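Local coordinates for protein 3',5'-cyclic-nucleotide phosphodiesterase 1 (Saccharomyces cerevisiae, PDB 4OJV) that is a class-II cyclic-nucleotide phosphodiesterase, a two-zinc protein of the metallo-hydrolase clan with a metallo-beta-lactamase-like fold, at residues Val196-Cys199 with Trp204-Ile207; Ile229-Asp232 with Asp237-Ile240. All coordinates share one frame; numbering follows the deposited sequence.

Interaction 1: Val196-Cys199 with Trp204-Ile207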
loop_
_atom_site.group_PDB
_atom_site.type_symbol
_atom_site.label_atom_id
_atom_site.label_comp_id
_atom_site.label_asym_id
_atom_site.label_seq_id
_atom_site.Cartn_x
_atom_site.Cartn_y
_atom_site.Cartn_z
ATOM N N VAL A 196 10.974 8.654 -29.342
ATOM C CA VAL A 196 11.115 9.887 -28.587
ATOM C C VAL A 196 9.754 10.555 -28.543
ATOM O O VAL A 196 9.215 10.985 -29.571
ATOM C CB VAL A 196 12.168 10.841 -29.204
ATOM C CG1 VAL A 196 12.240 12.147 -28.426
ATOM C CG2 VAL A 196 13.536 10.178 -29.248
ATOM N N GLN A 197 9.192 10.606 -27.344
ATOM C CA GLN A 197 7.892 11.197 -27.131
ATOM C C GLN A 197 8.042 12.420 -26.215
ATOM O O GLN A 197 9.092 12.607 -25.593
ATOM C CB GLN A 197 6.920 10.101 -26.654
ATOM C CG GLN A 197 6.558 9.157 -27.814
ATOM C CD GLN A 197 6.342 7.685 -27.446
ATOM O OE1 GLN A 197 7.243 6.992 -26.936
ATOM N NE2 GLN A 197 5.148 7.187 -27.752
ATOM N N LYS A 198 7.050 13.296 -26.181
ATOM C CA LYS A 198 7.206 14.539 -25.430
ATOM C C LYS A 198 6.457 14.490 -24.112
ATOM O O LYS A 198 5.342 13.964 -24.039
ATOM C CB LYS A 198 6.745 15.748 -26.253
ATOM C CG LYS A 198 7.348 15.847 -27.652
ATOM C CD LYS A 198 8.852 16.080 -27.613
ATOM C CE LYS A 198 9.470 15.973 -28.998
ATOM N NZ LYS A 198 10.958 16.014 -28.956
ATOM N N CYS A 199 7.084 15.022 -23.067
ATOM C CA CYS A 199 6.386 15.250 -21.808
ATOM C C CYS A 199 5.413 16.410 -21.993
ATOM O O CYS A 199 5.623 17.279 -22.848
ATOM C CB CYS A 199 7.363 15.553 -20.674
ATOM S SG CYS A 199 8.393 14.157 -20.158
ATOM N N TRP A 204 10.859 18.281 -21.819
ATOM C CA TRP A 204 11.604 17.031 -21.769
ATOM C C TRP A 204 11.111 16.045 -22.777
ATOM O O TRP A 204 9.922 16.012 -23.104
ATOM C CB TRP A 204 11.434 16.355 -20.424
ATOM C CG TRP A 204 11.945 17.064 -19.218
ATOM C CD1 TRP A 204 12.613 18.281 -19.124
ATOM C CD2 TRP A 204 11.832 16.579 -17.854
ATOM N NE1 TRP A 204 12.918 18.575 -17.817
ATOM C CE2 TRP A 204 12.466 17.578 -16.998
ATOM C CE3 TRP A 204 11.279 15.441 -17.273
ATOM C CZ2 TRP A 204 12.532 17.426 -15.618
ATOM C CZ3 TRP A 204 11.360 15.299 -15.886
ATOM C CH2 TRP A 204 11.972 16.263 -15.081
ATOM N N ASP A 205 12.023 15.219 -23.270
ATOM C CA ASP A 205 11.669 14.025 -24.024
ATOM C C ASP A 205 11.555 12.848 -23.069
ATOM O O ASP A 205 12.285 12.779 -22.075
ATOM C CB ASP A 205 12.743 13.686 -25.065
ATOM C CG ASP A 205 12.931 14.767 -26.110
ATOM O OD1 ASP A 205 11.973 15.500 -26.427
ATOM O OD2 ASP A 205 14.058 14.849 -26.637
ATOM N N VAL A 206 10.649 11.929 -23.384
ATOM C CA VAL A 206 10.548 10.640 -22.701
ATOM C C VAL A 206 10.695 9.532 -23.740
ATOM O O VAL A 206 10.029 9.559 -24.783
ATOM C CB VAL A 206 9.251 10.505 -21.857
ATOM C CG1 VAL A 206 7.991 10.674 -22.697
ATOM C CG2 VAL A 206 9.234 9.189 -21.087
ATOM N N ILE A 207 11.578 8.576 -23.456
ATOM C CA ILE A 207 11.879 7.501 -24.396
ATOM C C ILE A 207 11.787 6.170 -23.642
ATOM O O ILE A 207 12.640 5.882 -22.801
ATOM C CB ILE A 207 13.284 7.647 -25.048
ATOM C CG1 ILE A 207 13.658 9.126 -25.278
ATOM C CG2 ILE A 207 13.336 6.839 -26.338
ATOM C CD1 ILE A 207 15.105 9.350 -25.680
#

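Interaction 2: Ile229-Asp232 with Asp237-Ile240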
loop_
_atom_site.group_PDB
_atom_site.type_symbol
_atom_site.label_atom_id
_atom_site.label_comp_id
_atom_site.label_asym_id
_atom_site.label_seq_id
_atom_site.Cartn_x
_atom_site.Cartn_y
_atom_site.Cartn_z
ATOM N N ILE A 229 13.905 6.760 -20.340
ATOM C CA ILE A 229 14.867 7.862 -20.425
ATOM C C ILE A 229 14.099 9.178 -20.410
ATOM O O ILE A 229 13.167 9.360 -21.198
ATOM C CB ILE A 229 15.729 7.809 -21.708
ATOM C CG1 ILE A 229 16.390 6.433 -21.855
ATOM C CG2 ILE A 229 16.754 8.948 -21.710
ATOM C CD1 ILE A 229 17.161 6.243 -23.147
ATOM N N PHE A 230 14.488 10.082 -19.515
ATOM C CA PHE A 230 13.991 11.459 -19.535
ATOM C C PHE A 230 15.136 12.369 -19.930
ATOM O O PHE A 230 16.181 12.351 -19.292
ATOM C CB PHE A 230 13.397 11.874 -18.184
ATOM C CG PHE A 230 12.172 11.090 -17.805
ATOM C CD1 PHE A 230 12.283 9.891 -17.102
ATOM C CD2 PHE A 230 10.909 11.521 -18.201
ATOM C CE1 PHE A 230 11.150 9.161 -16.778
ATOM C CE2 PHE A 230 9.773 10.791 -17.879
ATOM C CZ PHE A 230 9.901 9.607 -17.173
ATOM N N ARG A 231 14.924 13.154 -20.984
ATOM C CA ARG A 231 15.956 14.055 -21.491
ATOM C C ARG A 231 15.483 15.498 -21.446
ATOM O O ARG A 231 14.450 15.836 -22.025
ATOM C CB ARG A 231 16.351 13.674 -22.914
ATOM C CG ARG A 231 17.327 14.659 -23.562
ATOM C CD ARG A 231 17.924 14.110 -24.848
ATOM N NE ARG A 231 16.878 13.826 -25.819
ATOM C CZ ARG A 231 16.921 12.849 -26.716
ATOM N NH1 ARG A 231 17.983 12.050 -26.790
ATOM N NH2 ARG A 231 15.897 12.677 -27.546
ATOM N N ASP A 232 16.236 16.342 -20.750
ATOM C CA ASP A 232 15.979 17.773 -20.784
ATOM C C ASP A 232 16.486 18.310 -22.119
ATOM O O ASP A 232 17.676 18.215 -22.407
ATOM C CB ASP A 232 16.704 18.474 -19.646
ATOM C CG ASP A 232 16.546 19.967 -19.703
ATOM O OD1 ASP A 232 15.397 20.426 -19.761
ATOM O OD2 ASP A 232 17.570 20.671 -19.712
ATOM N N ASP A 237 20.895 16.977 -20.795
ATOM C CA ASP A 237 21.072 16.055 -19.669
ATOM C C ASP A 237 19.915 15.069 -19.564
ATOM O O ASP A 237 18.761 15.408 -19.839
ATOM C CB ASP A 237 21.223 16.806 -18.350
ATOM C CG ASP A 237 22.602 17.418 -18.163
ATOM O OD1 ASP A 237 23.482 17.274 -19.044
ATOM O OD2 ASP A 237 22.793 18.049 -17.105
ATOM N N CYS A 238 20.247 13.841 -19.173
ATOM C CA CYS A 238 19.282 12.755 -19.076
ATOM C C CYS A 238 19.375 12.025 -17.752
ATOM O O CYS A 238 20.439 11.959 -17.124
ATOM C CB CYS A 238 19.535 11.714 -20.161
ATOM S SG CYS A 238 19.473 12.352 -21.838
ATOM N N ILE A 239 18.250 11.443 -17.352
ATOM C CA ILE A 239 18.237 10.427 -16.310
ATOM C C ILE A 239 17.518 9.196 -16.851
ATOM O O ILE A 239 16.655 9.302 -17.721
ATOM C CB ILE A 239 17.580 10.920 -14.999
ATOM C CG1 ILE A 239 16.178 11.493 -15.274
ATOM C CG2 ILE A 239 18.495 11.900 -14.268
ATOM C CD1 ILE A 239 15.370 11.804 -14.034
ATOM N N ILE A 240 17.895 8.034 -16.331
ATOM C CA ILE A 240 17.262 6.769 -16.684
ATOM C C ILE A 240 16.576 6.255 -15.424
ATOM O O ILE A 240 17.206 6.151 -14.377
ATOM C CB ILE A 240 18.295 5.737 -17.178
ATOM C CG1 ILE A 240 18.969 6.230 -18.462
ATOM C CG2 ILE A 240 17.651 4.368 -17.385
ATOM C CD1 ILE A 240 20.183 5.421 -18.883
#

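Interaction 1: Val196-Cys199 with Trp204-Ile207
Lys-198 and Asp-205 run side by side from one face of the sheet, pointing the same way, and their charged ends join in a salt bridge of 2.8 Å between NZ and OD1. The ammonium does not approach within the carboxylate plane; it comes from above, 38° out of it. A bend at chi2 (-65°) turns the long lysine chain across toward the neighbouring strand, bringing CD within 3.4 Å of the same OD1. Arg-233 also bridges to OD1 and Arg-231 to OD2, so this buried carboxylate is ringed by cations that probably stabilise its charge. Val-196 crosses the flank of the aspartate, its CG1 3.6 Å from Asp-205 CG, while its other methyl, CG2, lies beside Ile-207 CD1 at 4.0 Å.

The two strands form an antiparallel beta hairpin at the edge of the seven-stranded sheet. Gln-197 and Val-206 are a hydrogen-bonded pair, linked N to O in both directions, and Cys-199 N reaches Trp-204 O at 3.0 Å. The small, weakly polar thiol of Cys-199 points at the partner strand, SG packing against Trp-204 CB (3.8 Å) and Val-206 CB (4.1 Å), with the indole directed onward to Phe-4 and Ile-36.

Interaction 2: Ile229-Asp232 with Asp237-Ile240
Cys-238 lays its sulfur against the aliphatic part of Arg-231, with SG 3.6 Å from CB and the same distance from CG. These residues face each other as a non-hydrogen-bonded pair, and both side chains rise from the sheet face that also carries Ile-229 and Ile-240. In the arginine CG stands opposite the backbone N (chi1 174°) and the chain stays extended through chi2, so its methylenes pass along the small, soft thiol; the turn at chi3 (60°) then takes the guanidinium away from Cys-238, and its NH2 pairs with Asp-205. Farther along this face, Ile-229 sets CG2 4.2 Å from Cys-238 CB, while its CG1 meets Ile-240 CG1. Helix 256-267 covers the two isoleucines through Phe-260, a setting that suits branched apolar side chains.

Strands 222-232 and 238-242 make an antiparallel beta hairpin in the interior of the mixed sheet. Phe-230 and Ile-239 are its hydrogen-bonded pair, with Phe-230 N 2.9 Å from Ile-239 O and a return bond from Ile-239 N to Phe-230 O. On their face of the sheet, Ile-239 holds CG1 between its own N and carbonyl carbon (chi1 53°), which sets that methylene 4.0 Å from Phe-230 CB; the phenyl ring continues to an edge-to-face contact with Tyr-125. Toward the turn, Asp-232 N meets Asp-237 O at 2.8 Å. Both aspartate carboxylates find other partners: Asp-232 OD2 bonds Ser-235 OG, whereas Asp-237 accepts from His-272 and pairs with Lys-274.

Interactions 1 and 2 are successive hairpins of one sheet, joined where strands 204-215 and 222-232 lie side by side: Ile-207 N is 2.9 Å from Ile-229 O, a probable hydrogen bond. Trp-204 also packs on strand 222-232. Interaction 1 includes the sheet's outermost strand, 197-198, and although mostly buried it keeps an exposed lysine and an ion pair across its strands. In interaction 2, an inner pair with strand 273-279 beyond it, every residue but Arg-231 is buried. There the strands meet through backbone bonds and apolar side chains; Arg-231 and Asp-237 reach neighbouring strands and loops, while Asp-232 bonds Ser-235 in the hairpin's own turn.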